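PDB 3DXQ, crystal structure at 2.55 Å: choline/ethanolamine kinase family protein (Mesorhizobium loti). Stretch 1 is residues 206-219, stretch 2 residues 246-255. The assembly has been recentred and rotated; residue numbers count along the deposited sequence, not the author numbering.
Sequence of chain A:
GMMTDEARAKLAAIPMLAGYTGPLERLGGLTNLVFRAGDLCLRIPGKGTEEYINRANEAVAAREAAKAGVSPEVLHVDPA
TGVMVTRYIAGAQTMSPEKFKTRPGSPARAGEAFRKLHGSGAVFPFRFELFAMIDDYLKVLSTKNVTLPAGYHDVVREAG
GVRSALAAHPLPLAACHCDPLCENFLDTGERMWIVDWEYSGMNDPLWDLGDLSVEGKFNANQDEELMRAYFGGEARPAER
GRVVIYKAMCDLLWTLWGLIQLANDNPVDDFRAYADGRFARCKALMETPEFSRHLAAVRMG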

# COMPACT_ATOMS: atom_id res chain seq x y z
N LEU A 206 -10.86 -0.79 5.66
CA LEU A 206 -11.20 0.01 4.48
C LEU A 206 -10.11 1.00 4.07
O LEU A 206 -10.23 1.66 3.03
CB LEU A 206 -12.55 0.73 4.67
CG LEU A 206 -13.71 -0.24 4.90
CD1 LEU A 206 -15.04 0.44 4.71
CD2 LEU A 206 -13.58 -1.50 4.01
N TRP A 207 -9.05 1.10 4.86
CA TRP A 207 -7.92 1.92 4.44
C TRP A 207 -7.26 1.27 3.24
O TRP A 207 -6.86 1.96 2.29
CB TRP A 207 -6.89 2.08 5.54
CG TRP A 207 -5.60 2.53 5.00
CD1 TRP A 207 -4.60 1.75 4.49
CD2 TRP A 207 -5.16 3.88 4.87
NE1 TRP A 207 -3.56 2.53 4.06
CE2 TRP A 207 -3.86 3.84 4.29
CE3 TRP A 207 -5.71 5.11 5.21
CZ2 TRP A 207 -3.14 4.99 4.03
CZ3 TRP A 207 -4.99 6.26 4.94
CH2 TRP A 207 -3.71 6.19 4.36
N ASP A 208 -7.14 -0.06 3.29
CA ASP A 208 -6.56 -0.83 2.20
C ASP A 208 -7.32 -0.64 0.90
O ASP A 208 -6.71 -0.42 -0.16
CB ASP A 208 -6.51 -2.34 2.56
CG ASP A 208 -5.30 -2.71 3.42
OD1 ASP A 208 -4.43 -1.84 3.69
OD2 ASP A 208 -5.21 -3.91 3.81
N LEU A 209 -8.65 -0.72 0.99
CA LEU A 209 -9.51 -0.52 -0.18
C LEU A 209 -9.35 0.89 -0.73
O LEU A 209 -9.19 1.07 -1.94
CB LEU A 209 -10.99 -0.82 0.11
CG LEU A 209 -11.33 -2.33 0.08
CD1 LEU A 209 -10.59 -3.15 1.15
CD2 LEU A 209 -12.82 -2.59 0.20
N GLY A 210 -9.35 1.87 0.15
CA GLY A 210 -9.21 3.27 -0.30
C GLY A 210 -7.86 3.53 -0.94
O GLY A 210 -7.75 4.24 -1.95
N ASP A 211 -6.82 2.94 -0.36
CA ASP A 211 -5.46 3.14 -0.83
C ASP A 211 -5.27 2.55 -2.22
O ASP A 211 -4.75 3.21 -3.12
CB ASP A 211 -4.47 2.52 0.14
CG ASP A 211 -3.03 3.01 -0.07
OD1 ASP A 211 -2.45 2.87 -1.15
OD2 ASP A 211 -2.45 3.50 0.90
N LEU A 212 -5.71 1.31 -2.41
CA LEU A 212 -5.62 0.68 -3.72
C LEU A 212 -6.36 1.50 -4.75
O LEU A 212 -5.83 1.73 -5.84
CB LEU A 212 -6.21 -0.72 -3.66
CG LEU A 212 -6.34 -1.47 -4.97
CD1 LEU A 212 -5.04 -1.32 -5.78
CD2 LEU A 212 -6.68 -2.96 -4.69
N SER A 213 -7.57 1.95 -4.42
CA SER A 213 -8.37 2.73 -5.35
C SER A 213 -7.65 3.96 -5.86
O SER A 213 -7.61 4.20 -7.07
CB SER A 213 -9.69 3.16 -4.70
OG SER A 213 -10.54 3.79 -5.64
N VAL A 214 -7.07 4.74 -4.94
CA VAL A 214 -6.34 5.96 -5.31
C VAL A 214 -5.05 5.64 -6.07
O VAL A 214 -4.66 6.39 -6.99
CB VAL A 214 -6.00 6.83 -4.10
CG1 VAL A 214 -5.04 7.92 -4.47
CG2 VAL A 214 -7.22 7.43 -3.56
N GLU A 215 -4.40 4.54 -5.71
CA GLU A 215 -3.14 4.14 -6.35
C GLU A 215 -3.40 3.57 -7.73
O GLU A 215 -2.60 3.76 -8.65
CB GLU A 215 -2.39 3.12 -5.50
CG GLU A 215 -1.77 3.65 -4.17
CD GLU A 215 -0.58 4.56 -4.37
OE1 GLU A 215 0.14 4.39 -5.37
OE2 GLU A 215 -0.36 5.46 -3.52
N GLY A 216 -4.53 2.88 -7.89
CA GLY A 216 -4.90 2.31 -9.20
C GLY A 216 -5.69 3.21 -10.13
O GLY A 216 -6.05 2.80 -11.23
N LYS A 217 -5.97 4.44 -9.68
CA LYS A 217 -6.80 5.38 -10.42
C LYS A 217 -8.10 4.70 -10.81
O LYS A 217 -8.51 4.72 -11.96
CB LYS A 217 -6.08 5.90 -11.67
CG LYS A 217 -4.63 6.32 -11.44
CD LYS A 217 -4.10 7.20 -12.57
CE LYS A 217 -2.59 7.44 -12.43
NZ LYS A 217 -2.06 8.48 -13.37
N PHE A 218 -8.74 4.08 -9.82
CA PHE A 218 -9.96 3.32 -10.04
C PHE A 218 -11.11 4.23 -10.33
O PHE A 218 -11.28 5.23 -9.65
CB PHE A 218 -10.32 2.50 -8.80
CG PHE A 218 -9.63 1.19 -8.71
CD1 PHE A 218 -8.38 0.99 -9.29
CD2 PHE A 218 -10.19 0.16 -7.97
CE1 PHE A 218 -7.75 -0.24 -9.20
CE2 PHE A 218 -9.55 -1.07 -7.85
CZ PHE A 218 -8.33 -1.27 -8.46
N ASN A 219 -11.92 3.88 -11.31
CA ASN A 219 -13.13 4.67 -11.57
C ASN A 219 -14.24 4.09 -10.70
O ASN A 219 -14.05 3.09 -10.03
CB ASN A 219 -13.50 4.69 -13.07
CG ASN A 219 -13.70 3.31 -13.63
OD1 ASN A 219 -14.09 2.37 -12.92
ND2 ASN A 219 -13.43 3.16 -14.90
N TYR A 246 -10.75 7.63 3.03
CA TYR A 246 -9.37 7.17 2.98
C TYR A 246 -8.71 7.50 1.64
O TYR A 246 -7.51 7.80 1.61
CB TYR A 246 -9.26 5.68 3.32
CG TYR A 246 -9.62 5.38 4.77
CD1 TYR A 246 -9.03 6.08 5.81
CD2 TYR A 246 -10.52 4.38 5.09
CE1 TYR A 246 -9.36 5.82 7.14
CE2 TYR A 246 -10.85 4.09 6.42
CZ TYR A 246 -10.27 4.82 7.45
OH TYR A 246 -10.58 4.54 8.77
N LYS A 247 -9.46 7.45 0.54
CA LYS A 247 -8.91 7.92 -0.73
C LYS A 247 -8.30 9.30 -0.50
O LYS A 247 -7.16 9.55 -0.87
CB LYS A 247 -9.97 8.01 -1.82
CG LYS A 247 -10.24 6.76 -2.63
CD LYS A 247 -11.47 6.98 -3.51
CE LYS A 247 -11.35 6.38 -4.89
NZ LYS A 247 -12.65 6.43 -5.66
N ALA A 248 -9.05 10.20 0.14
CA ALA A 248 -8.56 11.56 0.38
C ALA A 248 -7.39 11.57 1.35
O ALA A 248 -6.37 12.19 1.07
CB ALA A 248 -9.70 12.48 0.88
N MSE A 249 -7.52 10.90 2.49
CA MSE A 249 -6.46 10.90 3.50
C MSE A 249 -5.18 10.24 3.03
O MSE A 249 -4.10 10.63 3.45
CB MSE A 249 -6.93 10.20 4.78
CG MSE A 249 -7.97 10.96 5.57
SE MSE A 249 -7.60 12.89 5.70
CE MSE A 249 -8.51 13.23 7.32
N CYS A 250 -5.32 9.22 2.20
CA CYS A 250 -4.19 8.52 1.62
C CYS A 250 -3.35 9.47 0.78
O CYS A 250 -2.15 9.56 0.95
CB CYS A 250 -4.69 7.38 0.75
SG CYS A 250 -3.40 6.29 0.18
N ASP A 251 -3.99 10.19 -0.11
CA ASP A 251 -3.29 11.21 -0.89
C ASP A 251 -2.65 12.26 -0.01
O ASP A 251 -1.53 12.70 -0.27
CB ASP A 251 -4.25 11.92 -1.86
CG ASP A 251 -4.29 11.28 -3.24
OD1 ASP A 251 -3.32 10.62 -3.65
OD2 ASP A 251 -5.31 11.47 -3.94
N LEU A 252 -3.36 12.70 1.03
CA LEU A 252 -2.84 13.74 1.91
C LEU A 252 -1.57 13.28 2.63
O LEU A 252 -0.59 14.03 2.71
CB LEU A 252 -3.89 14.13 2.96
CG LEU A 252 -3.46 15.26 3.91
CD1 LEU A 252 -3.21 16.53 3.15
CD2 LEU A 252 -4.52 15.47 4.94
N LEU A 253 -1.61 12.05 3.15
CA LEU A 253 -0.47 11.47 3.87
C LEU A 253 0.79 11.54 3.03
O LEU A 253 1.79 12.13 3.43
CB LEU A 253 -0.75 10.01 4.23
CG LEU A 253 0.38 9.27 4.95
CD1 LEU A 253 0.59 9.93 6.31
CD2 LEU A 253 0.10 7.77 5.09
N TRP A 254 0.70 10.96 1.84
CA TRP A 254 1.82 10.93 0.92
C TRP A 254 2.17 12.32 0.40
O TRP A 254 3.35 12.64 0.24
CB TRP A 254 1.52 9.96 -0.22
CG TRP A 254 1.55 8.55 0.25
CD1 TRP A 254 0.49 7.70 0.38
CD2 TRP A 254 2.70 7.82 0.66
NE1 TRP A 254 0.91 6.48 0.85
CE2 TRP A 254 2.27 6.53 1.03
CE3 TRP A 254 4.06 8.14 0.76
CZ2 TRP A 254 3.15 5.55 1.48
CZ3 TRP A 254 4.94 7.17 1.21
CH2 TRP A 254 4.48 5.89 1.56
N THR A 255 1.18 13.17 0.15
CA THR A 255 1.48 14.54 -0.26
C THR A 255 2.46 15.19 0.71
O THR A 255 3.49 15.72 0.30
CB THR A 255 0.22 15.39 -0.33
OG1 THR A 255 -0.56 14.98 -1.46
CG2 THR A 255 0.58 16.87 -0.48

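The centre of this contact is the indole of Trp-207, which lies against the 246-255 helix and gives up more area to it than any other residue of its own stretch. Its six-membered ring reaches along several residues at once: CE3 of Trp-207 lies 3.5 Å from CD1 of Tyr-246, CH2 of Trp-207 3.9 Å from CB of Cys-250, and the same CH2 4.2 Å from CD2 of Leu-253. A broad, flat side chain suits this place because it can cover small and branched neighbours together. CD1 of Tyr-246 lies at the indole edge, but the rings of Trp-207 and Tyr-246 as a pair are oblique, with planes at 68° and centroids 5.7 Å apart, while CB of Trp-207 sits over one face of the tyrosine ring.

The helices cross at 69°, and their axes approach to 8.0 Å. Gly-210 allows this closeness: CA of Gly-210 is 4.7 Å from CA of Lys-247, and a CB placed ideally on Gly-210 would fall 2.8 Å from CB of Tyr-246, a clash. One turn on, Val-214 points toward the partner helix. CG2 of Val-214 is 3.2 Å from CG of Lys-247, so the methylene part of the lysine serves as apolar surface, and CG1 of Val-214 lies 3.3 Å from OD1 of Asp-251, whose carboxylate is hydrogen-bonded elsewhere in the structure.

At the polar edge, too, the contact is made without hydrogen bonds between the stretches. OD2 of Asp-211 comes within 3.0 Å of SG of Cys-250, a close polar approach. OG of Ser-213 and NZ of Lys-247 are 3.4 Å apart, but the angle is poor; both atoms find hydrogen-bonding partners elsewhere. The long lysine chain can thus pack its carbons against the neighbouring helix while its ammonium group is satisfied outside the contact.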